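Local structure of ornithine carbamoyltransferase, anabolic (Campylobacter jejuni subsp. jejuni, 3TPF) at residues Ser161-Ala166 against Pro185-Phe190; Leu56-Leu61 against Ala295-Leu300; Thr165-Gly170 against Ala200-Gly205. The protein catalyses the reversible transfer of the carbamoyl group from carbamoyl phosphate to L-ornithine, giving L-citrulline and phosphate on the pathway to arginine. All coordinates share one frame; numbering follows the deposited sequence.

Contact 1 (Ser161-Ala166 against Pro185-Phe190)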
loop_
_atom_site.group_PDB
_atom_site.type_symbol
_atom_site.label_atom_id
_atom_site.label_comp_id
_atom_site.label_asym_id
_atom_site.label_seq_id
_atom_site.Cartn_x
_atom_site.Cartn_y
_atom_site.Cartn_z
ATOM N N SER B 161 10.785 -3.553 -27.966
ATOM C CA SER B 161 9.737 -4.514 -27.835
ATOM C C SER B 161 8.815 -4.487 -29.038
ATOM O O SER B 161 8.326 -5.555 -29.473
ATOM C CB SER B 161 8.949 -4.268 -26.575
ATOM O OG SER B 161 9.740 -4.530 -25.438
ATOM N N TRP B 162 8.601 -3.302 -29.638
ATOM C CA TRP B 162 7.840 -3.288 -30.935
ATOM C C TRP B 162 8.615 -3.958 -32.058
ATOM O O TRP B 162 8.056 -4.684 -32.874
ATOM C CB TRP B 162 7.311 -1.919 -31.339
ATOM C CG TRP B 162 5.821 -1.806 -30.975
ATOM C CD1 TRP B 162 5.308 -0.997 -30.057
ATOM C CD2 TRP B 162 4.715 -2.610 -31.454
ATOM N NE1 TRP B 162 3.958 -1.244 -29.909
ATOM C CE2 TRP B 162 3.579 -2.208 -30.775
ATOM C CE3 TRP B 162 4.603 -3.620 -32.375
ATOM C CZ2 TRP B 162 2.334 -2.735 -30.987
ATOM C CZ3 TRP B 162 3.356 -4.160 -32.602
ATOM C CH2 TRP B 162 2.235 -3.725 -31.886
ATOM N N LEU B 163 9.905 -3.746 -32.045
ATOM C CA LEU B 163 10.728 -4.275 -33.131
ATOM C C LEU B 163 10.621 -5.788 -33.112
ATOM O O LEU B 163 10.273 -6.422 -34.107
ATOM C CB LEU B 163 12.202 -3.822 -33.022
ATOM C CG LEU B 163 13.258 -4.482 -33.895
ATOM C CD1 LEU B 163 12.822 -4.393 -35.352
ATOM C CD2 LEU B 163 14.643 -3.866 -33.667
ATOM N N ILE B 164 10.846 -6.311 -31.922
ATOM C CA ILE B 164 10.789 -7.742 -31.623
ATOM C C ILE B 164 9.469 -8.374 -31.926
ATOM O O ILE B 164 9.410 -9.435 -32.530
ATOM C CB ILE B 164 10.974 -7.945 -30.114
ATOM C CG1 ILE B 164 12.453 -7.894 -29.803
ATOM C CG2 ILE B 164 10.281 -9.194 -29.552
ATOM C CD1 ILE B 164 12.685 -7.678 -28.315
ATOM N N THR B 165 8.418 -7.759 -31.422
ATOM C CA THR B 165 7.077 -8.328 -31.548
ATOM C C THR B 165 6.651 -8.323 -33.017
ATOM O O THR B 165 6.026 -9.271 -33.503
ATOM C CB THR B 165 6.040 -7.522 -30.783
ATOM O OG1 THR B 165 6.435 -7.445 -29.433
ATOM C CG2 THR B 165 4.671 -8.148 -30.899
ATOM N N ALA B 166 7.015 -7.254 -33.723
ATOM C CA ALA B 166 6.750 -7.145 -35.163
ATOM C C ALA B 166 7.395 -8.334 -35.876
ATOM O O ALA B 166 6.812 -9.020 -36.717
ATOM C CB ALA B 166 7.330 -5.838 -35.651
ATOM N N PRO B 185 22.645 -3.582 -31.422
ATOM C CA PRO B 185 22.885 -4.567 -32.457
ATOM C C PRO B 185 22.369 -5.971 -32.109
ATOM O O PRO B 185 21.896 -6.680 -32.991
ATOM C CB PRO B 185 24.404 -4.569 -32.593
ATOM C CG PRO B 185 24.835 -3.236 -32.069
ATOM C CD PRO B 185 23.867 -2.899 -30.993
ATOM N N GLU B 186 22.459 -6.354 -30.850
ATOM C CA GLU B 186 22.036 -7.705 -30.441
ATOM C C GLU B 186 20.528 -7.918 -30.673
ATOM O O GLU B 186 20.055 -8.966 -31.088
ATOM C CB GLU B 186 22.407 -7.943 -28.977
ATOM C CG GLU B 186 22.278 -9.390 -28.508
ATOM C CD GLU B 186 20.908 -9.718 -27.912
ATOM O OE1 GLU B 186 20.299 -8.887 -27.208
ATOM O OE2 GLU B 186 20.439 -10.844 -28.159
ATOM N N ILE B 187 19.768 -6.883 -30.383
ATOM C CA ILE B 187 18.339 -6.929 -30.536
ATOM C C ILE B 187 17.982 -6.955 -32.005
ATOM O O ILE B 187 17.084 -7.673 -32.455
ATOM C CB ILE B 187 17.677 -5.729 -29.858
ATOM C CG1 ILE B 187 18.072 -5.701 -28.391
ATOM C CG2 ILE B 187 16.165 -5.849 -29.989
ATOM C CD1 ILE B 187 17.129 -4.909 -27.532
ATOM N N TRP B 188 18.680 -6.127 -32.736
ATOM C CA TRP B 188 18.428 -5.948 -34.174
ATOM C C TRP B 188 18.682 -7.245 -34.917
ATOM O O TRP B 188 17.918 -7.635 -35.786
ATOM C CB TRP B 188 19.300 -4.823 -34.733
ATOM C CG TRP B 188 19.114 -4.544 -36.200
ATOM C CD1 TRP B 188 19.964 -4.919 -37.184
ATOM C CD2 TRP B 188 18.066 -3.789 -36.853
ATOM N NE1 TRP B 188 19.517 -4.453 -38.390
ATOM C CE2 TRP B 188 18.352 -3.766 -38.218
ATOM C CE3 TRP B 188 16.921 -3.140 -36.411
ATOM C CZ2 TRP B 188 17.537 -3.149 -39.159
ATOM C CZ3 TRP B 188 16.094 -2.496 -37.362
ATOM C CH2 TRP B 188 16.408 -2.526 -38.714
ATOM N N GLU B 189 19.745 -7.911 -34.527
ATOM C CA GLU B 189 20.053 -9.195 -35.100
ATOM C C GLU B 189 18.948 -10.185 -34.850
ATOM O O GLU B 189 18.583 -10.932 -35.729
ATOM C CB GLU B 189 21.389 -9.762 -34.626
ATOM C CG GLU B 189 22.108 -10.405 -35.790
ATOM C CD GLU B 189 22.212 -9.487 -37.032
ATOM O OE1 GLU B 189 21.636 -9.796 -38.110
ATOM O OE2 GLU B 189 22.873 -8.427 -36.933
ATOM N N PHE B 190 18.421 -10.214 -33.652
ATOM C CA PHE B 190 17.351 -11.168 -33.346
ATOM C C PHE B 190 16.185 -10.939 -34.289
ATOM O O PHE B 190 15.554 -11.882 -34.751
ATOM C CB PHE B 190 16.894 -11.022 -31.912
ATOM C CG PHE B 190 15.590 -11.695 -31.622
ATOM C CD1 PHE B 190 14.379 -11.034 -31.812
ATOM C CD2 PHE B 190 15.550 -12.979 -31.124
ATOM C CE1 PHE B 190 13.169 -11.653 -31.530
ATOM C CE2 PHE B 190 14.324 -13.597 -30.833
ATOM C CZ PHE B 190 13.147 -12.931 -31.049
#
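The carbonyl oxygen S161 O takes two bonds from one residue. T165 N reaches S161 O at 2.9 Å in the regular helical bond. The hydroxyl T165 OG1 comes in at 2.7 Å from S161 O, on the opposite face of the carbonyl plane and tilted 29° from it. This doubly held turn belongs to helix 157-169. On a different side of that helix, L163 and I164 meet helix 185-198. The two segments run nearly parallel, with their axes 9.7 Å apart and 20° between their directions. The CB of L163 points toward helix 185-198, and L163 CD2 lies 3.6 Å from W188 CE3, on the six-membered ring. The two side chains cross at about a right angle. W188 starts away from helix 157-169, but the end of the indole comes nearer. I164 CG1 meets the F190 ring, 4.2 Å from F190 CD1. F190 starts toward helix 157-169, and with CG anti to its backbone N (chi1 165°) the ring lies beside I164. I187 CG2 touches both L163 and I164; it is 4.2 Å from I164 CG1 and a little farther from L163 CD2. Beyond the contact, R9 makes a cation-pi interaction with F190 and a salt bridge to E186. Two nearly parallel helices packed side by side on one face of a parallel sheet are typical of the Rossmann-like fold of the ornithine-binding domain.

Contact 2 (Leu56-Leu61 against Ala295-Leu300)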
loop_
_atom_site.group_PDB
_atom_site.type_symbol
_atom_site.label_atom_id
_atom_site.label_comp_id
_atom_site.label_asym_id
_atom_site.label_seq_id
_atom_site.Cartn_x
_atom_site.Cartn_y
_atom_site.Cartn_z
ATOM N N LEU B 56 -5.514 -4.870 -10.397
ATOM C CA LEU B 56 -6.843 -5.204 -10.770
ATOM C C LEU B 56 -6.850 -6.520 -11.539
ATOM O O LEU B 56 -7.821 -7.304 -11.451
ATOM C CB LEU B 56 -7.489 -4.106 -11.575
ATOM C CG LEU B 56 -7.924 -2.810 -10.905
ATOM C CD1 LEU B 56 -8.481 -1.995 -12.070
ATOM C CD2 LEU B 56 -9.056 -2.839 -9.891
ATOM N N ALA B 57 -5.772 -6.788 -12.276
ATOM C CA ALA B 57 -5.765 -8.037 -13.035
ATOM C C ALA B 57 -5.926 -9.213 -12.056
ATOM O O ALA B 57 -6.911 -9.999 -12.119
ATOM C CB ALA B 57 -4.520 -8.167 -13.862
ATOM N N ILE B 58 -4.993 -9.303 -11.102
ATOM C CA ILE B 58 -5.058 -10.438 -10.196
ATOM C C ILE B 58 -6.343 -10.402 -9.334
ATOM O O ILE B 58 -6.923 -11.462 -9.042
ATOM C CB ILE B 58 -3.921 -10.485 -9.244
ATOM C CG1 ILE B 58 -3.842 -11.821 -8.503
ATOM C CG2 ILE B 58 -4.069 -9.242 -8.312
ATOM C CD1 ILE B 58 -3.204 -12.863 -9.317
ATOM N N THR B 59 -6.787 -9.190 -8.959
ATOM C CA THR B 59 -7.903 -9.059 -8.044
ATOM C C THR B 59 -9.145 -9.643 -8.705
ATOM O O THR B 59 -9.789 -10.486 -8.150
ATOM C CB THR B 59 -8.134 -7.640 -7.635
ATOM O OG1 THR B 59 -7.054 -7.255 -6.800
ATOM C CG2 THR B 59 -9.340 -7.487 -6.779
ATOM N N GLU B 60 -9.401 -9.202 -9.924
ATOM C CA GLU B 60 -10.553 -9.606 -10.673
ATOM C C GLU B 60 -10.508 -11.060 -10.990
ATOM O O GLU B 60 -11.542 -11.707 -11.185
ATOM C CB GLU B 60 -10.628 -8.836 -11.969
ATOM C CG GLU B 60 -10.997 -7.378 -11.790
ATOM C CD GLU B 60 -11.181 -6.628 -13.113
ATOM O OE1 GLU B 60 -11.246 -7.324 -14.189
ATOM O OE2 GLU B 60 -11.231 -5.347 -13.068
ATOM N N LEU B 61 -9.297 -11.575 -11.084
ATOM C CA LEU B 61 -9.088 -13.012 -11.353
ATOM C C LEU B 61 -9.284 -13.884 -10.080
ATOM O O LEU B 61 -9.088 -15.081 -10.129
ATOM C CB LEU B 61 -7.676 -13.236 -12.008
ATOM C CG LEU B 61 -7.465 -12.975 -13.545
ATOM C CD1 LEU B 61 -6.027 -12.886 -14.070
ATOM C CD2 LEU B 61 -8.274 -14.028 -14.293
ATOM N N ALA B 295 -4.611 -12.300 -19.011
ATOM C CA ALA B 295 -4.289 -13.465 -19.869
ATOM C C ALA B 295 -2.924 -13.992 -19.462
ATOM O O ALA B 295 -2.692 -15.212 -19.319
ATOM C CB ALA B 295 -4.287 -13.103 -21.358
ATOM N N LEU B 296 -2.002 -13.066 -19.337
ATOM C CA LEU B 296 -0.608 -13.422 -19.090
ATOM C C LEU B 296 -0.492 -14.206 -17.798
ATOM O O LEU B 296 0.153 -15.213 -17.720
ATOM C CB LEU B 296 0.226 -12.106 -18.967
ATOM C CG LEU B 296 1.681 -12.175 -18.762
ATOM C CD1 LEU B 296 2.353 -13.056 -19.792
ATOM C CD2 LEU B 296 2.182 -10.745 -18.924
ATOM N N LEU B 297 -1.092 -13.662 -16.762
ATOM C CA LEU B 297 -1.094 -14.342 -15.482
ATOM C C LEU B 297 -1.805 -15.732 -15.612
ATOM O O LEU B 297 -1.238 -16.716 -15.082
ATOM C CB LEU B 297 -1.816 -13.555 -14.421
ATOM C CG LEU B 297 -1.296 -12.239 -13.913
ATOM C CD1 LEU B 297 -2.443 -11.689 -13.003
ATOM C CD2 LEU B 297 0.064 -12.333 -13.226
ATOM N N CYS B 298 -2.909 -15.871 -16.338
ATOM C CA CYS B 298 -3.456 -17.239 -16.450
ATOM C C CYS B 298 -2.450 -18.156 -17.122
ATOM O O CYS B 298 -2.377 -19.380 -16.853
ATOM C CB CYS B 298 -4.830 -17.312 -17.171
ATOM S SG CYS B 298 -6.105 -16.298 -16.340
ATOM N N PHE B 299 -1.770 -17.580 -18.085
ATOM C CA PHE B 299 -0.922 -18.347 -18.953
ATOM C C PHE B 299 0.258 -18.858 -18.165
ATOM O O PHE B 299 0.563 -20.043 -18.237
ATOM C CB PHE B 299 -0.448 -17.495 -20.072
ATOM C CG PHE B 299 0.673 -18.084 -20.856
ATOM C CD1 PHE B 299 0.437 -19.003 -21.845
ATOM C CD2 PHE B 299 1.991 -17.674 -20.641
ATOM C CE1 PHE B 299 1.488 -19.570 -22.590
ATOM C CE2 PHE B 299 3.051 -18.217 -21.419
ATOM C CZ PHE B 299 2.794 -19.169 -22.388
ATOM N N LEU B 300 0.930 -17.966 -17.419
ATOM C CA LEU B 300 2.060 -18.345 -16.577
ATOM C C LEU B 300 1.623 -19.339 -15.471
ATOM O O LEU B 300 2.435 -20.138 -15.008
ATOM C CB LEU B 300 2.737 -17.153 -15.904
ATOM C CG LEU B 300 3.449 -16.122 -16.780
ATOM C CD1 LEU B 300 3.693 -14.850 -15.987
ATOM C CD2 LEU B 300 4.678 -16.627 -17.526
#
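L297 and I58 meet through their outer methyls, with the two side chains at about a right angle to each other. L297 is on helix 279-302, the last helix of the chain. I58 is on helix 48-60 of the carbamoyl phosphate-binding domain. In this two-domain carbamoyltransferase fold, the last helix thus packs against a helix of the N-terminal domain. One methyl, L297 CD1, carries much of the contact. L297 CD1 is 3.9 Å from both I58 CD1 and L61 CD1. A57 CB also faces it, 4.2 Å from L297 CD1. L297 starts toward helix 48-60, and its chi1 of -66° sets CG beside its own backbone N; from there CD1 reaches the other helix. I58 starts out to one side, but its CD1 end turns in to the contact. L61 comes just after the end of helix 48-60 and points toward helix 279-302. Its side chain crosses that of L297 obliquely. All five touching residues are buried. L34 and I117 also touch L297. E60 OE1 makes a salt bridge to K294 NZ, on the residue just before A295. L56 and T59 are in packing contact with L66 and K64 of a neighbouring subunit. L61 ends in a fork at the thiol: C298 SG is 3.7 Å from L61 CD2 and 4.1 Å from L61 CD1.

Contact 3 (Thr165-Gly170 against Ala200-Gly205)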
loop_
_atom_site.group_PDB
_atom_site.type_symbol
_atom_site.label_atom_id
_atom_site.label_comp_id
_atom_site.label_asym_id
_atom_site.label_seq_id
_atom_site.Cartn_x
_atom_site.Cartn_y
_atom_site.Cartn_z
ATOM N N THR B 165 8.418 -7.759 -31.422
ATOM C CA THR B 165 7.077 -8.328 -31.548
ATOM C C THR B 165 6.651 -8.323 -33.017
ATOM O O THR B 165 6.026 -9.271 -33.503
ATOM C CB THR B 165 6.040 -7.522 -30.783
ATOM O OG1 THR B 165 6.435 -7.445 -29.433
ATOM C CG2 THR B 165 4.671 -8.148 -30.899
ATOM N N ALA B 166 7.015 -7.254 -33.723
ATOM C CA ALA B 166 6.750 -7.145 -35.163
ATOM C C ALA B 166 7.395 -8.334 -35.876
ATOM O O ALA B 166 6.812 -9.020 -36.717
ATOM C CB ALA B 166 7.330 -5.838 -35.651
ATOM N N ALA B 167 8.608 -8.571 -35.430
ATOM C CA ALA B 167 9.481 -9.571 -35.988
ATOM C C ALA B 167 8.885 -10.961 -35.810
ATOM O O ALA B 167 8.980 -11.831 -36.749
ATOM C CB ALA B 167 10.857 -9.518 -35.302
ATOM N N ILE B 168 8.311 -11.189 -34.640
ATOM C CA ILE B 168 7.771 -12.510 -34.336
ATOM C C ILE B 168 6.486 -12.708 -35.090
ATOM O O ILE B 168 6.261 -13.744 -35.726
ATOM C CB ILE B 168 7.550 -12.748 -32.837
ATOM C CG1 ILE B 168 8.897 -12.791 -32.100
ATOM C CG2 ILE B 168 6.848 -14.075 -32.635
ATOM C CD1 ILE B 168 8.877 -12.726 -30.602
ATOM N N LEU B 169 5.664 -11.664 -35.081
ATOM C CA LEU B 169 4.292 -11.801 -35.541
ATOM C C LEU B 169 4.150 -11.793 -37.037
ATOM O O LEU B 169 3.161 -12.296 -37.574
ATOM C CB LEU B 169 3.456 -10.729 -34.933
ATOM C CG LEU B 169 3.018 -10.904 -33.452
ATOM C CD1 LEU B 169 2.224 -9.639 -33.144
ATOM C CD2 LEU B 169 2.137 -12.112 -33.148
ATOM N N GLY B 170 5.150 -11.225 -37.712
ATOM C CA GLY B 170 5.138 -11.081 -39.182
ATOM C C GLY B 170 4.593 -9.740 -39.705
ATOM O O GLY B 170 4.188 -9.606 -40.872
ATOM N N ALA B 200 8.307 -10.895 -41.749
ATOM C CA ALA B 200 8.258 -9.480 -41.346
ATOM C C ALA B 200 8.962 -8.568 -42.350
ATOM O O ALA B 200 10.087 -8.837 -42.840
ATOM C CB ALA B 200 8.865 -9.276 -39.995
ATOM N N LYS B 201 8.269 -7.487 -42.663
ATOM C CA LYS B 201 8.853 -6.407 -43.465
ATOM C C LYS B 201 9.260 -5.275 -42.491
ATOM O O LYS B 201 8.480 -4.358 -42.203
ATOM C CB LYS B 201 7.874 -5.943 -44.551
ATOM C CG LYS B 201 7.545 -7.025 -45.599
ATOM C CD LYS B 201 6.270 -6.735 -46.433
ATOM C CE LYS B 201 5.837 -7.998 -47.214
ATOM N NZ LYS B 201 5.417 -7.811 -48.659
ATOM N N ILE B 202 10.499 -5.368 -42.017
ATOM C CA ILE B 202 11.095 -4.407 -41.088
ATOM C C ILE B 202 12.014 -3.435 -41.789
ATOM O O ILE B 202 12.828 -3.820 -42.580
ATOM C CB ILE B 202 11.974 -5.125 -40.054
ATOM C CG1 ILE B 202 11.144 -6.170 -39.320
ATOM C CG2 ILE B 202 12.627 -4.142 -39.093
ATOM C CD1 ILE B 202 11.900 -6.966 -38.318
ATOM N N SER B 203 11.863 -2.157 -41.485
ATOM C CA SER B 203 12.712 -1.081 -42.057
ATOM C C SER B 203 13.013 -0.021 -40.993
ATOM O O SER B 203 12.129 0.345 -40.236
ATOM C CB SER B 203 12.025 -0.433 -43.261
ATOM O OG SER B 203 10.651 -0.198 -42.993
ATOM N N LEU B 204 14.253 0.433 -40.929
ATOM C CA LEU B 204 14.670 1.467 -39.962
ATOM C C LEU B 204 15.273 2.652 -40.688
ATOM O O LEU B 204 16.096 2.494 -41.582
ATOM C CB LEU B 204 15.683 0.927 -38.942
ATOM C CG LEU B 204 16.685 1.914 -38.295
ATOM C CD1 LEU B 204 15.964 2.733 -37.240
ATOM C CD2 LEU B 204 17.949 1.260 -37.731
ATOM N N GLY B 205 14.844 3.842 -40.298
ATOM C CA GLY B 205 15.254 5.074 -40.977
ATOM C C GLY B 205 15.289 6.251 -40.031
ATOM O O GLY B 205 15.137 6.095 -38.835
#
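A200 CB lies against the backbone of the last turn of helix 157-169, 3.9 Å from A166 O and 4.1 Å from A167 CA. The setting is the Rossmann-like parallel sheet of the ornithine-binding domain. Strand 201-205 is an outermost strand of that sheet in this chain, next to strand 172-176, and helix 157-169 packs on one face. A200 stands just ahead of the strand, and its methyl points at the helix. The interface is small, with 163 Å² buried in all. Small residues let the two backbones come close. The CA atoms of G170 and A200 are only 4.1 Å apart, and G170 C is 4.0 Å from A200 CA. G170, just after the helix, has a positive phi of 94°. A side-chain carbon there would press on the carbonyl oxygen of L169. G170 N still bonds to A166 O, so this oxygen has a polar partner while A200 CB rests near it. The hydroxyl of S198, at the end of helix 185-198, joins the two segments indirectly. It is hydrogen-bonded to both A167 O and A200 N. Farther along the strand, I202 starts off to one side of the helix, but the end of its side chain reaches in. With CG1 beside the backbone N (chi1 -57°), the chain continues to I202 CD1, which meets the methyl A167 CB at 4.1 Å.

From the N terminus, the first segment reached is on helix 48-60, one half of contact 2. More than 230 residues later, helix 279-302 closes this long loop, tying the carbamoyl phosphate-binding domain to the C-terminal helix. Contacts 1 and 3 both fall within that loop, in the ornithine-binding domain. They start from the same helix, 157-169, and share T165 and A166. Contact 1 closes first, with helix 185-198; contact 3 closes next, with the strand that follows it. The two touch, W188 CH2 lying 3.5 Å from L204 CB. Contact 2 lies apart, its centre about 27 Å from that of contact 1 and about 29 Å from that of contact 3.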